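Local coordinates for centrosome-associated zinc finger protein Cp190 (Drosophila melanogaster, PDB 6ER1) that organises chromatin domains and boundaries as a partner recruited by insulator DNA-binding proteins, and homodimerizes through its N-terminal BTB domain, at residues T67-I70 and L75-P78; N79-D84 and K113-T118. All coordinates share one frame; numbering follows the deposited sequence.

From the N terminus, the chain runs through strand 9-13, helix 17-31, strands 37-40 and 46-49 and helices 51-57 and 60-67 to contact 1, where residues 67-70 leave helix 60-67 and turn back against 75-78. This closes a hairpin between strands 70-71 and 74-76 at the margin of the BTB sheet. Contact 2 opens afterwards: 79-84 leads into helix 83-95, and the loop is closed some thirty residues later by 113-118 at the end of helix 105-115. The contacts follow in series, centres about 14 Å apart, and meet at Q82, whose NE2 is hydrogen-bonded to P78 O and whose side chain packs on M77. Helix 60-67 borders both, joining the sheet edge to the helical part of the domain.

Contact 1. Residues T67-I70 and L75-P78; sequences TCEI and LIMP
L75 reaches across the hairpin with its side chain to meet C68, E69 and I70. Its CB lies on the same face of the sheet as the I70 side chain, as expected for the antiparallel, non-hydrogen-bonded pair that the two residues form, their CA atoms 4.6 Å apart. CG stands opposite the backbone N (chi1 -175°), and from there CD1 is the branch that touches all three. L75 CD1 lies 3.9 Å from C68 CB and equally far from I70 CG1, while the carbonyl oxygen E69 O is 3.7 Å away from the same methyl. One methyl group is thus packed against three consecutive residues of 67-70. Beyond the hairpin, L75 also rests on L64 and E65 of helix 60-67 and on L37, which accounts for its burial in an otherwise surface contact.

The backbone supplies the polar tie: I76 N donates to E69 O at 2.9 Å, with an N-H...O angle of 170°. The same oxygen is approached by I76 CB and CG1, both at 3.5 Å from E69 O, and the extended E69 side chain runs alongside I76, pointing the same way. C68, the first residue out of helix 60-67, turns its CB toward I76 O, and its sulfur continues to the proline ring, C68 SG to P78 CG being a loose 4.3 Å.

On its other side, strand 74-76 is bonded through the backbone of L75 to T38 and Q40 of strand 37-40, so residues 70-71 form an outer strand of this chain's sheet. The arrangement is a short beta-hairpin entered straight from a helix, at the edge of the sheet of a BTB/POZ domain.

Contact 2. Residues N79-D84 and K113-T118; sequences NEFQAD and KEMNMT
F81 and M115 make a Met-aromatic contact that joins the turn before helix 83-95 to the C-terminal end of helix 105-115 within the helical part of the BTB/POZ fold. The sulfur sits obliquely to the ring, M115 SD being 5.0 Å from the F81 ring centroid and 72° off the ring normal. Its closest ring atom is F81 CE1, at 3.8 Å from M115 SD, and the methyl M115 CE meets F81 CZ at 4.0 Å. The two side chains cross at about a right angle. A bend at chi3 (75°) turns the methionine methyl toward CZ after an extended chi2. The apolar surroundings are shared: Y60 meets F81 edge-to-face, F61 packs on both F81 and M115, and L64 and V86 add to the cover of F81.

Backbone structure fixes the helix end that carries M115. N116 is the first residue beyond helix 105-115; its positive phi and two bonds back into the last turn make a Schellman motif, one of them N116 N to K113 O at 3.1 Å. On the other segment, Q82 occupies the N-cap position of helix 83-95.

The polar part is a pair of like groups at the exposed margin. The E80 chain, bent at chi2, and the extended E114 chain cross at about a right angle, with their carboxylate planes 45° apart. E114 OE2 is hydrogen-bonded to Y60 OH, whose side chain also touches E80. The carboxylates are so close that a proton shared between them, or a raised pKa for one, is possible: E80 OE2 lies 2.9 Å from E114 OE2, and E80 CG approaches that same oxygen of E114 at 3.5 Å.

Contact 1. Residues T67-I70 and L75-P78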
loop_
_atom_site.group_PDB
_atom_site.type_symbol
_atom_site.label_atom_id
_atom_site.label_comp_id
_atom_site.label_asym_id
_atom_site.label_seq_id
_atom_site.Cartn_x
_atom_site.Cartn_y
_atom_site.Cartn_z
ATOM N N THR A 67 18.324 -12.602 -5.180
ATOM C CA THR A 67 19.761 -12.911 -5.069
ATOM C C THR A 67 20.285 -13.247 -3.691
ATOM O O THR A 67 21.479 -13.623 -3.539
ATOM C CB THR A 67 20.605 -11.728 -5.571
ATOM O OG1 THR A 67 20.370 -10.583 -4.748
ATOM C CG2 THR A 67 20.359 -11.464 -7.045
ATOM N N CYS A 68 19.458 -13.084 -2.676
ATOM C CA CYS A 68 19.902 -13.320 -1.299
ATOM C C CYS A 68 19.201 -14.520 -0.686
ATOM O O CYS A 68 18.135 -14.926 -1.124
ATOM C CB CYS A 68 19.697 -12.074 -0.454
ATOM S SG CYS A 68 20.791 -10.706 -0.924
ATOM N N GLU A 69 19.842 -15.106 0.307
ATOM C CA GLU A 69 19.303 -16.290 0.969
ATOM C C GLU A 69 18.009 -15.982 1.772
ATOM O O GLU A 69 17.838 -14.889 2.348
ATOM C CB GLU A 69 20.362 -16.843 1.933
ATOM C CG GLU A 69 20.051 -18.211 2.538
ATOM C CD GLU A 69 21.049 -18.624 3.604
ATOM O OE1 GLU A 69 21.082 -19.821 3.955
ATOM O OE2 GLU A 69 21.786 -17.746 4.102
ATOM N N ILE A 70 17.091 -16.945 1.775
ATOM C CA ILE A 70 15.898 -16.894 2.618
ATOM C C ILE A 70 16.024 -18.016 3.659
ATOM O O ILE A 70 16.273 -19.176 3.303
ATOM C CB ILE A 70 14.622 -17.007 1.759
ATOM C CG1 ILE A 70 14.496 -15.761 0.865
ATOM C CG2 ILE A 70 13.370 -17.166 2.623
ATOM C CD1 ILE A 70 13.680 -15.955 -0.385
ATOM N N LEU A 75 14.283 -12.800 4.606
ATOM C CA LEU A 75 15.314 -12.470 3.661
ATOM C C LEU A 75 16.569 -11.973 4.407
ATOM O O LEU A 75 16.517 -10.998 5.177
ATOM C CB LEU A 75 14.786 -11.403 2.716
ATOM C CG LEU A 75 15.685 -10.983 1.565
ATOM C CD1 LEU A 75 16.006 -12.168 0.672
ATOM C CD2 LEU A 75 14.938 -9.928 0.784
ATOM N N ILE A 76 17.702 -12.602 4.135
ATOM C CA ILE A 76 18.956 -12.266 4.834
ATOM C C ILE A 76 19.593 -11.044 4.156
ATOM O O ILE A 76 20.024 -11.087 2.980
ATOM C CB ILE A 76 19.940 -13.429 4.800
ATOM C CG1 ILE A 76 19.322 -14.664 5.464
ATOM C CG2 ILE A 76 21.250 -13.026 5.432
ATOM C CD1 ILE A 76 18.805 -14.432 6.874
ATOM N N MET A 77 19.617 -9.937 4.868
ATOM C CA MET A 77 20.144 -8.702 4.315
ATOM C C MET A 77 21.658 -8.793 4.092
ATOM O O MET A 77 22.363 -9.393 4.897
ATOM C CB MET A 77 19.869 -7.541 5.269
ATOM C CG MET A 77 18.386 -7.182 5.355
ATOM S SD MET A 77 17.604 -6.674 3.817
ATOM C CE MET A 77 16.994 -8.193 3.124
ATOM N N PRO A 78 22.163 -8.202 3.013
ATOM C CA PRO A 78 23.599 -8.147 2.808
ATOM C C PRO A 78 24.362 -7.371 3.884
ATOM O O PRO A 78 23.796 -6.545 4.602
ATOM C CB PRO A 78 23.753 -7.486 1.445
ATOM C CG PRO A 78 22.409 -7.184 0.947
ATOM C CD PRO A 78 21.399 -7.538 1.946
#

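Contact 2. Residues N79-D84 and K113-T118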
loop_
_atom_site.group_PDB
_atom_site.type_symbol
_atom_site.label_atom_id
_atom_site.label_comp_id
_atom_site.label_asym_id
_atom_site.label_seq_id
_atom_site.Cartn_x
_atom_site.Cartn_y
_atom_site.Cartn_z
ATOM N N ASN A 79 25.656 -7.653 3.991
ATOM C CA ASN A 79 26.499 -7.018 5.019
ATOM C C ASN A 79 26.523 -5.506 4.943
ATOM O O ASN A 79 26.572 -4.842 5.986
ATOM C CB ASN A 79 27.912 -7.552 4.925
ATOM C CG ASN A 79 28.000 -9.001 5.313
ATOM O OD1 ASN A 79 27.158 -9.521 6.043
ATOM N ND2 ASN A 79 29.039 -9.663 4.837
ATOM N N GLU A 80 26.403 -4.962 3.730
ATOM C CA GLU A 80 26.427 -3.506 3.556
ATOM C C GLU A 80 25.078 -2.842 3.754
ATOM O O GLU A 80 24.996 -1.620 3.588
ATOM C CB GLU A 80 26.962 -3.087 2.164
ATOM C CG GLU A 80 26.040 -3.314 0.940
ATOM C CD GLU A 80 26.205 -4.686 0.335
ATOM O OE1 GLU A 80 26.620 -5.628 1.074
ATOM O OE2 GLU A 80 25.892 -4.813 -0.861
ATOM N N PHE A 81 24.038 -3.610 4.115
ATOM C CA PHE A 81 22.678 -3.090 4.134
ATOM C C PHE A 81 21.997 -3.564 5.407
ATOM O O PHE A 81 21.133 -4.433 5.420
ATOM C CB PHE A 81 21.954 -3.582 2.857
ATOM C CG PHE A 81 20.681 -2.864 2.520
ATOM C CD1 PHE A 81 20.683 -1.529 2.204
ATOM C CD2 PHE A 81 19.481 -3.569 2.422
ATOM C CE1 PHE A 81 19.523 -0.878 1.800
ATOM C CE2 PHE A 81 18.324 -2.921 2.010
ATOM C CZ PHE A 81 18.335 -1.571 1.723
ATOM N N GLN A 82 22.493 -3.024 6.529
ATOM C CA GLN A 82 22.016 -3.398 7.869
ATOM C C GLN A 82 21.143 -2.328 8.464
ATOM O O GLN A 82 20.762 -1.334 7.797
ATOM C CB GLN A 82 23.241 -3.733 8.752
ATOM C CG GLN A 82 23.972 -4.930 8.199
ATOM C CD GLN A 82 23.203 -6.237 8.414
ATOM O OE1 GLN A 82 22.808 -6.563 9.558
ATOM N NE2 GLN A 82 23.046 -7.029 7.360
ATOM N N ALA A 83 20.708 -2.519 9.702
ATOM C CA ALA A 83 19.624 -1.687 10.265
ATOM C C ALA A 83 19.965 -0.207 10.309
ATOM O O ALA A 83 19.092 0.630 10.236
ATOM C CB ALA A 83 19.189 -2.194 11.640
ATOM N N ASP A 84 21.273 0.125 10.485
ATOM C CA ASP A 84 21.630 1.540 10.512
ATOM C C ASP A 84 21.163 2.398 9.311
ATOM O O ASP A 84 20.879 3.563 9.451
ATOM C CB ASP A 84 23.153 1.776 10.747
ATOM C CG ASP A 84 24.050 1.168 9.702
ATOM O OD1 ASP A 84 23.595 0.297 8.905
ATOM O OD2 ASP A 84 25.224 1.591 9.646
ATOM N N LYS A 113 22.391 5.633 -3.475
ATOM C CA LYS A 113 23.013 5.457 -4.792
ATOM C C LYS A 113 23.128 4.019 -5.146
ATOM O O LYS A 113 22.787 3.608 -6.351
ATOM C CB LYS A 113 24.391 6.164 -4.905
ATOM C CG LYS A 113 24.342 7.671 -4.903
ATOM C CD LYS A 113 25.761 8.232 -4.938
ATOM C CE LYS A 113 25.885 9.721 -5.267
ATOM N NZ LYS A 113 26.425 10.143 -6.574
ATOM N N GLU A 114 23.443 3.100 -4.287
ATOM C CA GLU A 114 23.510 1.688 -4.569
ATOM C C GLU A 114 22.115 1.151 -4.926
ATOM O O GLU A 114 22.051 0.222 -5.779
ATOM C CB GLU A 114 24.077 0.956 -3.298
ATOM C CG GLU A 114 24.029 -0.567 -3.347
ATOM C CD GLU A 114 24.805 -1.333 -2.305
ATOM O OE1 GLU A 114 25.754 -0.738 -1.774
ATOM O OE2 GLU A 114 24.510 -2.565 -2.083
ATOM N N MET A 115 21.088 1.668 -4.327
ATOM C CA MET A 115 19.707 1.221 -4.517
ATOM C C MET A 115 19.111 1.886 -5.762
ATOM O O MET A 115 18.043 1.434 -6.204
ATOM C CB MET A 115 18.814 1.631 -3.365
ATOM C CG MET A 115 19.192 1.017 -2.028
ATOM S SD MET A 115 18.217 1.716 -0.665
ATOM C CE MET A 115 16.698 0.900 -0.983
ATOM N N ASN A 116 19.739 2.910 -6.258
ATOM C CA ASN A 116 19.190 3.867 -7.246
ATOM C C ASN A 116 17.890 4.360 -6.764
ATOM O O ASN A 116 16.880 4.465 -7.549
ATOM C CB ASN A 116 19.112 3.331 -8.685
ATOM C CG ASN A 116 19.026 4.471 -9.641
ATOM O OD1 ASN A 116 19.731 5.468 -9.542
ATOM N ND2 ASN A 116 18.047 4.342 -10.618
ATOM N N MET A 117 17.700 4.719 -5.531
ATOM C CA MET A 117 16.495 5.216 -4.965
ATOM C C MET A 117 16.398 6.689 -5.217
ATOM O O MET A 117 16.667 7.561 -4.381
ATOM C CB MET A 117 16.398 4.882 -3.467
ATOM C CG MET A 117 15.090 5.221 -2.834
ATOM S SD MET A 117 15.059 4.553 -1.145
ATOM C CE MET A 117 13.617 5.331 -0.504
ATOM N N THR A 118 15.930 7.032 -6.436
ATOM C CA THR A 118 15.934 8.369 -6.912
ATOM C C THR A 118 15.260 9.379 -5.995
ATOM O O THR A 118 15.774 10.507 -5.800
ATOM C CB THR A 118 15.240 8.389 -8.322
ATOM O OG1 THR A 118 15.915 7.424 -9.143
ATOM C CG2 THR A 118 15.315 9.752 -8.966
#